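Local coordinates for protein halogenase (Chondromyces crocatus, PDB 3E1T) that probably catalyses an FAD-dependent chlorination in chondrochloren biosynthesis, as a variant member of the flavin-dependent halogenases, at residues Asn170-Ser175 / Gly179-Ser184; Thr291-Asn296 / Ala304-Asp309; Gly297-Gly302 / Glu345-Arg350. All coordinates share one frame; numbering follows the deposited sequence.

Contact 1: Asn170-Ser175 / Gly179-Ser184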
loop_
_atom_site.group_PDB
_atom_site.type_symbol
_atom_site.label_atom_id
_atom_site.label_comp_id
_atom_site.label_asym_id
_atom_site.label_seq_id
_atom_site.Cartn_x
_atom_site.Cartn_y
_atom_site.Cartn_z
ATOM N N ASN A 170 -1.830 -0.963 -9.713
ATOM C CA ASN A 170 -3.119 -1.649 -9.658
ATOM C C ASN A 170 -3.741 -1.877 -11.035
ATOM O O ASN A 170 -4.532 -2.805 -11.226
ATOM C CB ASN A 170 -4.079 -0.927 -8.705
ATOM C CG ASN A 170 -4.670 0.343 -9.301
ATOM O OD1 ASN A 170 -4.039 1.409 -9.306
ATOM N ND2 ASN A 170 -5.894 0.240 -9.780
ATOM N N ARG A 171 -3.367 -1.035 -11.996
ATOM C CA ARG A 171 -3.872 -1.172 -13.359
ATOM C C ARG A 171 -2.961 -2.029 -14.242
ATOM O O ARG A 171 -3.012 -1.909 -15.463
ATOM C CB ARG A 171 -4.090 0.204 -14.008
ATOM C CG ARG A 171 -5.075 1.116 -13.279
ATOM C CD ARG A 171 -6.531 0.769 -13.570
ATOM N NE ARG A 171 -6.976 1.294 -14.863
ATOM C CZ ARG A 171 -8.159 1.041 -15.420
ATOM N NH1 ARG A 171 -9.043 0.257 -14.808
ATOM N NH2 ARG A 171 -8.458 1.572 -16.599
ATOM N N THR A 172 -2.122 -2.874 -13.642
ATOM C CA THR A 172 -1.251 -3.758 -14.421
ATOM C C THR A 172 -2.031 -4.511 -15.492
ATOM O O THR A 172 -3.158 -4.985 -15.255
ATOM C CB THR A 172 -0.501 -4.785 -13.546
ATOM O OG1 THR A 172 0.088 -5.777 -14.397
ATOM C CG2 THR A 172 -1.450 -5.487 -12.560
ATOM N N ARG A 173 -1.433 -4.602 -16.677
ATOM C CA ARG A 173 -2.029 -5.353 -17.776
ATOM C C ARG A 173 -1.292 -6.673 -18.025
ATOM O O ARG A 173 -1.628 -7.403 -18.954
ATOM C CB ARG A 173 -2.135 -4.483 -19.055
ATOM C CG ARG A 173 -0.799 -3.976 -19.641
ATOM C CD ARG A 173 -0.995 -2.778 -20.604
ATOM N NE ARG A 173 -1.542 -3.161 -21.906
ATOM C CZ ARG A 173 -2.076 -2.308 -22.783
ATOM N NH1 ARG A 173 -2.149 -1.009 -22.511
ATOM N NH2 ARG A 173 -2.549 -2.760 -23.934
ATOM N N VAL A 174 -0.310 -6.989 -17.179
ATOM C CA VAL A 174 0.532 -8.175 -17.390
ATOM C C VAL A 174 0.581 -9.162 -16.224
ATOM O O VAL A 174 1.135 -10.261 -16.359
ATOM C CB VAL A 174 2.009 -7.787 -17.802
ATOM C CG1 VAL A 174 2.023 -6.944 -19.090
ATOM C CG2 VAL A 174 2.744 -7.066 -16.669
ATOM N N SER A 175 -0.016 -8.807 -15.088
ATOM C CA SER A 175 0.100 -9.667 -13.895
ATOM C C SER A 175 -0.506 -11.049 -14.070
ATOM O O SER A 175 -0.073 -11.992 -13.410
ATOM C CB SER A 175 -0.484 -8.993 -12.648
ATOM O OG SER A 175 -1.893 -8.909 -12.738
ATOM N N GLY A 179 -0.079 -14.940 -12.010
ATOM C CA GLY A 179 -1.111 -15.516 -11.143
ATOM C C GLY A 179 -2.468 -14.878 -11.336
ATOM O O GLY A 179 -2.605 -13.947 -12.140
ATOM N N GLU A 180 -3.469 -15.386 -10.617
ATOM C CA GLU A 180 -4.817 -14.827 -10.657
ATOM C C GLU A 180 -4.978 -13.809 -9.515
ATOM O O GLU A 180 -4.596 -14.070 -8.385
ATOM C CB GLU A 180 -5.860 -15.949 -10.515
ATOM C CG GLU A 180 -7.315 -15.467 -10.538
ATOM C CD GLU A 180 -8.307 -16.459 -9.927
ATOM O OE1 GLU A 180 -7.933 -17.626 -9.658
ATOM O OE2 GLU A 180 -9.476 -16.051 -9.696
ATOM N N ARG A 181 -5.540 -12.649 -9.811
ATOM C CA ARG A 181 -5.822 -11.691 -8.745
ATOM C C ARG A 181 -7.142 -12.116 -8.071
ATOM O O ARG A 181 -8.137 -12.376 -8.748
ATOM C CB ARG A 181 -5.888 -10.273 -9.311
ATOM C CG ARG A 181 -6.374 -9.240 -8.339
ATOM C CD ARG A 181 -6.619 -7.931 -9.039
ATOM N NE ARG A 181 -5.358 -7.277 -9.383
ATOM C CZ ARG A 181 -5.261 -6.020 -9.792
ATOM N NH1 ARG A 181 -6.351 -5.270 -9.925
ATOM N NH2 ARG A 181 -4.075 -5.510 -10.069
ATOM N N VAL A 182 -7.109 -12.231 -6.749
ATOM C CA VAL A 182 -8.262 -12.662 -5.952
ATOM C C VAL A 182 -8.658 -11.512 -5.012
ATOM O O VAL A 182 -7.849 -11.076 -4.217
ATOM C CB VAL A 182 -7.907 -13.945 -5.135
ATOM C CG1 VAL A 182 -9.009 -14.321 -4.159
ATOM C CG2 VAL A 182 -7.627 -15.138 -6.093
ATOM N N TYR A 183 -9.884 -11.010 -5.147
ATOM C CA TYR A 183 -10.371 -9.904 -4.334
ATOM C C TYR A 183 -10.815 -10.338 -2.937
ATOM O O TYR A 183 -11.412 -11.397 -2.769
ATOM C CB TYR A 183 -11.494 -9.146 -5.070
ATOM C CG TYR A 183 -11.017 -8.543 -6.363
ATOM C CD1 TYR A 183 -10.457 -7.267 -6.389
ATOM C CD2 TYR A 183 -11.089 -9.260 -7.561
ATOM C CE1 TYR A 183 -9.993 -6.702 -7.582
ATOM C CE2 TYR A 183 -10.627 -8.698 -8.767
ATOM C CZ TYR A 183 -10.079 -7.423 -8.758
ATOM O OH TYR A 183 -9.623 -6.851 -9.922
ATOM N N SER A 184 -10.481 -9.522 -1.942
ATOM C CA SER A 184 -10.970 -9.689 -0.578
ATOM C C SER A 184 -12.423 -9.289 -0.491
ATOM O O SER A 184 -12.798 -8.224 -0.977
ATOM C CB SER A 184 -10.189 -8.796 0.373
ATOM O OG SER A 184 -10.839 -8.729 1.643
HETATM O O HOH W 1 -3.055 -11.242 -12.090
HETATM O O HOH W 2 -2.442 -7.911 -10.161
#

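Contact 2: Thr291-Asn296 / Ala304-Asp309. With FAD (flavin-adenine dinucleotide), chain C.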
loop_
_atom_site.group_PDB
_atom_site.type_symbol
_atom_site.label_atom_id
_atom_site.label_comp_id
_atom_site.label_asym_id
_atom_site.label_seq_id
_atom_site.Cartn_x
_atom_site.Cartn_y
_atom_site.Cartn_z
ATOM N N THR A 291 -2.533 -15.192 -6.645
ATOM C CA THR A 291 -2.258 -16.602 -6.308
ATOM C C THR A 291 -0.777 -16.951 -6.358
ATOM O O THR A 291 -0.347 -17.964 -5.789
ATOM C CB THR A 291 -3.041 -17.600 -7.207
ATOM O OG1 THR A 291 -2.841 -17.262 -8.581
ATOM C CG2 THR A 291 -4.541 -17.537 -6.896
ATOM N N SER A 292 0.002 -16.109 -7.031
ATOM C CA SER A 292 1.450 -16.287 -7.124
ATOM C C SER A 292 2.106 -14.939 -7.353
ATOM O O SER A 292 1.526 -14.083 -8.026
ATOM C CB SER A 292 1.806 -17.229 -8.283
ATOM O OG SER A 292 3.205 -17.527 -8.279
ATOM N N PHE A 293 3.295 -14.757 -6.784
ATOM C CA PHE A 293 4.074 -13.514 -6.963
ATOM C C PHE A 293 5.267 -13.674 -7.915
ATOM O O PHE A 293 5.934 -12.690 -8.241
ATOM C CB PHE A 293 4.580 -12.953 -5.623
ATOM C CG PHE A 293 3.486 -12.566 -4.648
ATOM C CD1 PHE A 293 2.206 -12.224 -5.087
ATOM C CD2 PHE A 293 3.759 -12.501 -3.284
ATOM C CE1 PHE A 293 1.204 -11.854 -4.172
ATOM C CE2 PHE A 293 2.759 -12.144 -2.372
ATOM C CZ PHE A 293 1.487 -11.812 -2.825
ATOM N N TRP A 294 5.533 -14.905 -8.358
ATOM C CA TRP A 294 6.573 -15.150 -9.371
ATOM C C TRP A 294 6.291 -16.428 -10.178
ATOM O O TRP A 294 5.515 -17.292 -9.750
ATOM C CB TRP A 294 7.951 -15.235 -8.715
ATOM C CG TRP A 294 8.166 -16.501 -7.966
ATOM C CD1 TRP A 294 7.636 -16.835 -6.753
ATOM C CD2 TRP A 294 8.971 -17.616 -8.376
ATOM N NE1 TRP A 294 8.064 -18.087 -6.382
ATOM C CE2 TRP A 294 8.886 -18.588 -7.358
ATOM C CE3 TRP A 294 9.769 -17.879 -9.497
ATOM C CZ2 TRP A 294 9.560 -19.815 -7.433
ATOM C CZ3 TRP A 294 10.445 -19.098 -9.566
ATOM C CH2 TRP A 294 10.328 -20.049 -8.545
ATOM N N LYS A 295 6.908 -16.562 -11.344
ATOM C CA LYS A 295 6.785 -17.845 -12.059
ATOM C C LYS A 295 8.126 -18.441 -12.501
ATOM O O LYS A 295 8.635 -19.371 -11.860
ATOM C CB LYS A 295 5.734 -17.791 -13.183
ATOM C CG LYS A 295 5.998 -16.779 -14.274
ATOM C CD LYS A 295 5.167 -17.071 -15.532
ATOM C CE LYS A 295 5.097 -18.572 -15.849
ATOM N NZ LYS A 295 4.703 -18.869 -17.265
ATOM N N ASN A 296 8.691 -17.919 -13.579
ATOM C CA ASN A 296 10.021 -18.303 -14.047
ATOM C C ASN A 296 10.480 -17.123 -14.864
ATOM O O ASN A 296 9.954 -16.877 -15.953
ATOM C CB ASN A 296 9.996 -19.582 -14.903
ATOM C CG ASN A 296 10.418 -20.836 -14.124
ATOM O OD1 ASN A 296 10.913 -20.763 -12.987
ATOM N ND2 ASN A 296 10.230 -21.994 -14.742
ATOM N N ALA A 304 0.805 -4.313 -8.039
ATOM C CA ALA A 304 0.626 -5.346 -9.071
ATOM C C ALA A 304 0.383 -6.698 -8.428
ATOM O O ALA A 304 -0.387 -7.497 -8.949
ATOM C CB ALA A 304 1.853 -5.406 -9.986
ATOM N N ALA A 305 1.054 -6.962 -7.304
ATOM C CA ALA A 305 0.921 -8.217 -6.574
ATOM C C ALA A 305 -0.283 -8.256 -5.611
ATOM O O ALA A 305 -1.097 -9.186 -5.646
ATOM C CB ALA A 305 2.193 -8.494 -5.808
ATOM N N CYS A 306 -0.372 -7.268 -4.725
ATOM C CA CYS A 306 -1.380 -7.298 -3.670
ATOM C C CYS A 306 -1.531 -5.939 -3.025
ATOM O O CYS A 306 -0.637 -5.096 -3.117
ATOM C CB CYS A 306 -1.031 -8.352 -2.604
ATOM S SG CYS A 306 0.481 -7.995 -1.697
ATOM N N PHE A 307 -2.684 -5.728 -2.391
ATOM C CA PHE A 307 -2.944 -4.518 -1.607
ATOM C C PHE A 307 -4.028 -4.818 -0.551
ATOM O O PHE A 307 -4.964 -5.570 -0.822
ATOM C CB PHE A 307 -3.364 -3.347 -2.503
ATOM C CG PHE A 307 -3.596 -2.065 -1.747
ATOM C CD1 PHE A 307 -2.530 -1.393 -1.145
ATOM C CD2 PHE A 307 -4.885 -1.555 -1.599
ATOM C CE1 PHE A 307 -2.748 -0.227 -0.426
ATOM C CE2 PHE A 307 -5.114 -0.394 -0.879
ATOM C CZ PHE A 307 -4.039 0.279 -0.302
ATOM N N VAL A 308 -3.883 -4.249 0.647
ATOM C CA VAL A 308 -4.900 -4.422 1.705
ATOM C C VAL A 308 -5.982 -3.319 1.705
ATOM O O VAL A 308 -7.077 -3.539 1.202
ATOM C CB VAL A 308 -4.282 -4.573 3.120
ATOM C CG1 VAL A 308 -5.378 -5.007 4.120
ATOM C CG2 VAL A 308 -3.150 -5.611 3.111
ATOM N N ASP A 309 -5.672 -2.152 2.274
ATOM C CA ASP A 309 -6.653 -1.087 2.516
ATOM C C ASP A 309 -5.870 0.115 3.040
ATOM O O ASP A 309 -4.825 -0.068 3.644
ATOM C CB ASP A 309 -7.718 -1.562 3.544
ATOM C CG ASP A 309 -8.872 -0.589 3.709
ATOM O OD1 ASP A 309 -9.806 -0.591 2.874
ATOM O OD2 ASP A 309 -8.857 0.185 4.696
HETATM P PA FAD C . 2.173 2.700 -8.527
HETATM O O1A FAD C . 2.491 3.788 -7.536
HETATM O O2A FAD C . 0.747 2.624 -8.948
HETATM O O5B FAD C . 3.083 2.966 -9.835
HETATM C C5B FAD C . 3.066 2.078 -10.942
HETATM C C4B FAD C . 3.610 2.798 -12.179
HETATM O O4B FAD C . 3.501 1.982 -13.328
HETATM C C3B FAD C . 2.816 4.066 -12.472
HETATM O O3B FAD C . 3.725 5.142 -12.531
HETATM C C2B FAD C . 2.186 3.836 -13.830
HETATM O O2B FAD C . 2.248 5.005 -14.598
HETATM C C1B FAD C . 3.061 2.747 -14.421
HETATM N N9A FAD C . 2.398 1.849 -15.383
HETATM C C8A FAD C . 1.120 1.350 -15.364
HETATM N N7A FAD C . 0.970 0.547 -16.443
HETATM C C5A FAD C . 2.132 0.514 -17.140
HETATM C C6A FAD C . 2.538 -0.130 -18.319
HETATM N N6A FAD C . 1.671 -0.809 -19.080
HETATM N N1A FAD C . 3.825 0.052 -18.767
HETATM C C2A FAD C . 4.700 0.874 -18.104
HETATM N N3A FAD C . 4.285 1.511 -16.954
HETATM C C4A FAD C . 3.032 1.330 -16.478
HETATM N N1 FAD C . -0.137 3.962 0.470
HETATM C C2 FAD C . 0.619 4.580 1.426
HETATM O O2 FAD C . 1.770 4.185 1.598
HETATM N N3 FAD C . 0.069 5.607 2.174
HETATM C C4 FAD C . -1.239 6.026 1.953
HETATM O O4 FAD C . -1.726 6.955 2.601
HETATM C C4X FAD C . -2.009 5.386 0.990
HETATM N N5 FAD C . -3.312 5.774 0.740
HETATM C C5X FAD C . -4.051 5.126 -0.231
HETATM C C6 FAD C . -5.375 5.502 -0.485
HETATM C C7 FAD C . -6.117 4.836 -1.473
HETATM C C7M FAD C . -7.592 5.101 -1.578
HETATM C C8 FAD C . -5.541 3.790 -2.204
HETATM C C8M FAD C . -6.361 2.916 -3.126
HETATM C C9 FAD C . -4.221 3.430 -1.952
HETATM C C9A FAD C . -3.472 4.087 -0.969
HETATM N N10 FAD C . -2.161 3.710 -0.745
HETATM C C10 FAD C . -1.433 4.349 0.236
HETATM C "C1'" FAD C . -1.493 2.663 -1.619
HETATM C "C2'" FAD C . -0.528 3.237 -2.663
HETATM O "O2'" FAD C . -1.284 4.002 -3.579
HETATM C "C3'" FAD C . 0.191 2.113 -3.426
HETATM O "O3'" FAD C . 0.444 1.013 -2.579
HETATM C "C4'" FAD C . 1.545 2.499 -4.019
HETATM O "O4'" FAD C . 1.370 3.542 -4.952
HETATM C "C5'" FAD C . 2.152 1.285 -4.724
HETATM O "O5'" FAD C . 3.216 1.696 -5.538
HETATM P P FAD C . 3.625 0.873 -6.855
HETATM O O1P FAD C . 5.056 1.213 -7.215
HETATM O O2P FAD C . 3.490 -0.599 -6.620
HETATM O O3P FAD C . 2.546 1.264 -7.952
#

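Contact 3: Gly297-Gly302 / Glu345-Arg350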
loop_
_atom_site.group_PDB
_atom_site.type_symbol
_atom_site.label_atom_id
_atom_site.label_comp_id
_atom_site.label_asym_id
_atom_site.label_seq_id
_atom_site.Cartn_x
_atom_site.Cartn_y
_atom_site.Cartn_z
ATOM N N GLY A 297 11.405 -16.357 -14.296
ATOM C CA GLY A 297 11.887 -15.127 -14.906
ATOM C C GLY A 297 11.007 -13.902 -14.710
ATOM O O GLY A 297 11.343 -12.828 -15.191
ATOM N N MET A 298 9.873 -14.048 -14.027
ATOM C CA MET A 298 8.983 -12.907 -13.788
ATOM C C MET A 298 8.577 -12.838 -12.325
ATOM O O MET A 298 8.484 -13.868 -11.656
ATOM C CB MET A 298 7.746 -12.964 -14.691
ATOM C CG MET A 298 6.891 -11.686 -14.719
ATOM S SD MET A 298 5.592 -11.879 -15.924
ATOM C CE MET A 298 4.477 -10.490 -15.610
ATOM N N ALA A 299 8.356 -11.620 -11.835
ATOM C CA ALA A 299 7.850 -11.388 -10.476
ATOM C C ALA A 299 6.888 -10.202 -10.448
ATOM O O ALA A 299 6.907 -9.363 -11.353
ATOM C CB ALA A 299 8.978 -11.157 -9.525
ATOM N N LEU A 300 6.050 -10.135 -9.408
ATOM C CA LEU A 300 5.145 -8.999 -9.214
ATOM C C LEU A 300 5.529 -8.303 -7.917
ATOM O O LEU A 300 5.772 -8.950 -6.886
ATOM C CB LEU A 300 3.670 -9.439 -9.160
ATOM C CG LEU A 300 3.109 -10.431 -10.186
ATOM C CD1 LEU A 300 1.756 -11.025 -9.734
ATOM C CD2 LEU A 300 2.983 -9.784 -11.567
ATOM N N VAL A 301 5.602 -6.982 -7.967
ATOM C CA VAL A 301 5.893 -6.211 -6.747
ATOM C C VAL A 301 4.856 -5.122 -6.581
ATOM O O VAL A 301 4.264 -4.658 -7.566
ATOM C CB VAL A 301 7.340 -5.598 -6.721
ATOM C CG1 VAL A 301 8.417 -6.666 -6.813
ATOM C CG2 VAL A 301 7.517 -4.606 -7.798
ATOM N N GLY A 302 4.629 -4.721 -5.332
ATOM C CA GLY A 302 3.746 -3.610 -5.036
ATOM C C GLY A 302 2.301 -3.915 -5.359
ATOM O O GLY A 302 1.866 -5.050 -5.215
ATOM N N GLU A 345 11.202 -18.046 -3.873
ATOM C CA GLU A 345 10.353 -18.632 -2.841
ATOM C C GLU A 345 10.485 -17.856 -1.532
ATOM O O GLU A 345 9.499 -17.658 -0.826
ATOM C CB GLU A 345 10.690 -20.103 -2.612
ATOM C CG GLU A 345 10.047 -21.043 -3.611
ATOM C CD GLU A 345 10.405 -22.499 -3.351
ATOM O OE1 GLU A 345 11.523 -22.762 -2.823
ATOM O OE2 GLU A 345 9.566 -23.380 -3.678
ATOM N N GLU A 346 11.700 -17.402 -1.229
ATOM C CA GLU A 346 11.953 -16.576 -0.050
ATOM C C GLU A 346 11.281 -15.211 -0.153
ATOM O O GLU A 346 10.709 -14.713 0.816
ATOM C CB GLU A 346 13.456 -16.405 0.178
ATOM C CG GLU A 346 13.824 -15.775 1.533
ATOM C CD GLU A 346 13.493 -16.670 2.732
ATOM O OE1 GLU A 346 12.885 -17.757 2.560
ATOM O OE2 GLU A 346 13.834 -16.276 3.864
ATOM N N PHE A 347 11.383 -14.604 -1.331
ATOM C CA PHE A 347 10.698 -13.377 -1.641
ATOM C C PHE A 347 9.176 -13.466 -1.359
ATOM O O PHE A 347 8.647 -12.653 -0.610
ATOM C CB PHE A 347 10.959 -13.031 -3.112
ATOM C CG PHE A 347 9.849 -12.259 -3.771
ATOM C CD1 PHE A 347 9.413 -11.049 -3.248
ATOM C CD2 PHE A 347 9.256 -12.737 -4.925
ATOM C CE1 PHE A 347 8.410 -10.327 -3.867
ATOM C CE2 PHE A 347 8.251 -12.033 -5.545
ATOM C CZ PHE A 347 7.824 -10.807 -5.012
ATOM N N GLU A 348 8.495 -14.439 -1.966
ATOM C CA GLU A 348 7.055 -14.623 -1.772
ATOM C C GLU A 348 6.686 -14.904 -0.306
ATOM O O GLU A 348 5.716 -14.342 0.219
ATOM C CB GLU A 348 6.501 -15.705 -2.706
ATOM C CG GLU A 348 4.959 -15.753 -2.712
ATOM C CD GLU A 348 4.350 -16.386 -3.936
ATOM O OE1 GLU A 348 3.265 -17.000 -3.795
ATOM O OE2 GLU A 348 4.905 -16.228 -5.048
ATOM N N ARG A 349 7.482 -15.738 0.358
ATOM C CA ARG A 349 7.245 -16.090 1.749
ATOM C C ARG A 349 7.276 -14.845 2.642
ATOM O O ARG A 349 6.340 -14.596 3.379
ATOM C CB ARG A 349 8.285 -17.115 2.214
ATOM C CG ARG A 349 8.004 -17.704 3.581
ATOM C CD ARG A 349 9.191 -18.558 4.073
ATOM N NE ARG A 349 10.383 -17.748 4.347
ATOM C CZ ARG A 349 10.646 -17.162 5.519
ATOM N NH1 ARG A 349 9.798 -17.278 6.542
ATOM N NH2 ARG A 349 11.758 -16.455 5.667
ATOM N N ARG A 350 8.348 -14.063 2.540
ATOM C CA ARG A 350 8.518 -12.816 3.281
ATOM C C ARG A 350 7.439 -11.772 2.971
ATOM O O ARG A 350 6.936 -11.100 3.874
ATOM C CB ARG A 350 9.881 -12.220 2.951
ATOM C CG ARG A 350 10.906 -12.212 4.055
ATOM C CD ARG A 350 11.615 -13.522 4.183
ATOM N NE ARG A 350 13.019 -13.313 4.517
ATOM C CZ ARG A 350 13.504 -13.141 5.743
ATOM N NH1 ARG A 350 12.705 -13.149 6.813
ATOM N NH2 ARG A 350 14.803 -12.964 5.897
#

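Contact 1: Asn170-Ser175 / Gly179-Ser184
G179 opens the second segment by giving its backbone N to S175 O at 3.3 Å, a nearly straight bond (167°) lying in the carbonyl plane that closes the turn between 170-175 and 179-184. Its own carbonyl turns to water: G179 O accepts from a molecule that also bonds S175 OG. On strand 181-183, R181 does most of the work. With CG anti to the backbone N (chi1 171°) and a bend at chi3, its side chain runs back to the loop, and NH2 donates to N170 O at 3.0 Å. That oxygen lies in the guanidinium plane, and NH1 adds a weak second bond to it at 3.3 Å. T172 CG2 packs obliquely against R181 NH2 at 3.6 Å, while a second water joins R181 NH2 to S175 OG. Y288 offers R181 a cation-pi partner, and Y183 carries R181 CG over one ring face. T172 OG1 accepts from V174 N at 3.1 Å, an ST turn, and is also hydrogen-bonded to D166 of strand 163-166. An arginine thus ties N170 O, just ahead of that turn, to strand 181-183, in the loop after strand 163-166 of the Rossmann-type FAD domain, beside R173 of the flavin pocket.

Contact 2: Thr291-Asn296 / Ala304-Asp309
F293 and A305 mark the closest backbone approach, their CA atoms 6.2 Å apart, and no hydrogen bond joins the two segments directly. The loop 291-296 leaves strand 288-290, whereas 304-309 enters the short strand 306-307, the two strands pairing antiparallel through F307 and Y288. Between the segments the link is therefore made of side chains. F293 has its CG anti to the carbonyl carbon (chi1 -62°), which brings the ring across to A305: CD1 lies 3.8 Å from A305 CB. Farther along the same ring, F293 CZ meets C306 SG at 4.1 Å. This is a sulfur-aromatic contact of oblique geometry, the sulfur 5.1 Å from the centroid of the F293 ring and 50° off its normal. R352 adds a cation-pi contact to F293, and Y351 of helix 340-368 meets it ring to ring.

The loop connects the small three-stranded antiparallel sheet to strand 298-300, the edge of the parallel sheet in the Rossmann-type FAD-binding fold. Past that strand, the chain of 304-309 turns along the cofactor. The first torsion of F307 (chi1 -178°) swings the ring away from its own backbone N and toward the flavin side of FAD: CE1 comes within 3.4 Å of FAD C1', meeting it obliquely, and CZ lies 3.6 Å from FAD C9. D309 N lies over one face of the F307 ring, toward the rim. A serine in place of F307 would probably leave the ribityl C1' and C9 of the isoalloxazine without their aromatic neighbour, opening a gap beside the flavin. Within the loop, S292 OG donates to W294 O at 2.7 Å, bracing the backbone around F293, while E348 takes the F293 N-H.

Contact 3: Gly297-Gly302 / Glu345-Arg350
A299 and E348 come closest in backbone terms, with CA atoms 9.3 Å apart, so strand 298-300 and helix 340-368 stand a full side-chain layer from each other. F347 fills that layer. Its CG is anti to the backbone N (chi1 151°, well short of 180°), and the ring reaches from the helix to the strand. The leading atom, F347 CZ, stops 3.3 Å from L300 O, which lies near the ring plane at its edge. A weakly positive aromatic C-H thus faces a carbonyl oxygen. Alongside, F347 CE2 rests against A299 CB at 4.1 Å, meeting the methyl obliquely. V326 also touches the F347 ring, so the phenyl group of helix 340-368 meets both helix 315-333 and the outermost strand of the parallel sheet.

The opposite chemistry is found on a more exposed flank of the helix, where E346 gathers two arginines. R349 grips its carboxylate side-on, NE to E346 OE1 at 3.1 Å and NH2 to E346 OE2 at 2.8 Å. Both oxygens lie close to the guanidinium plane, yet each is approached from above the plane of the carboxylate. R350 NE is 3.1 Å from E346 OE2, but that oxygen stands well out of the R350 guanidinium plane and no N-H points at it, so the two interact through charge alone. E346 is therefore likely to be held in its ionised form by the two positive charges, while the buried side of the same helix meets the sheet through an aromatic ring set against a methyl group and a carbonyl oxygen of the strand, with no hydrogen bond between the two segments.

Contact 1 lies at the surface and contacts 2 and 3 are buried, and their chemistry follows suit: waters and an arginine bonded to a backbone carbonyl in the first, aromatic packing across the segments in the others. Contacts 1 and 2 share the small antiparallel sheet, through its outermost strands 181-183 and 306-307, and E180 N meets T291 OG1 at 2.8 Å where they touch. Contacts 2 and 3 interlock along the chain, since 297-302 lies between the two segments of contact 2. F293 O and L300 N, 2.8 Å apart, probably form a hydrogen bond between them. Each contact includes a residue of the FAD pocket: R173, F307 and G302. Helix 340-368 supplies a segment of contact 3 and also packs on contact 2.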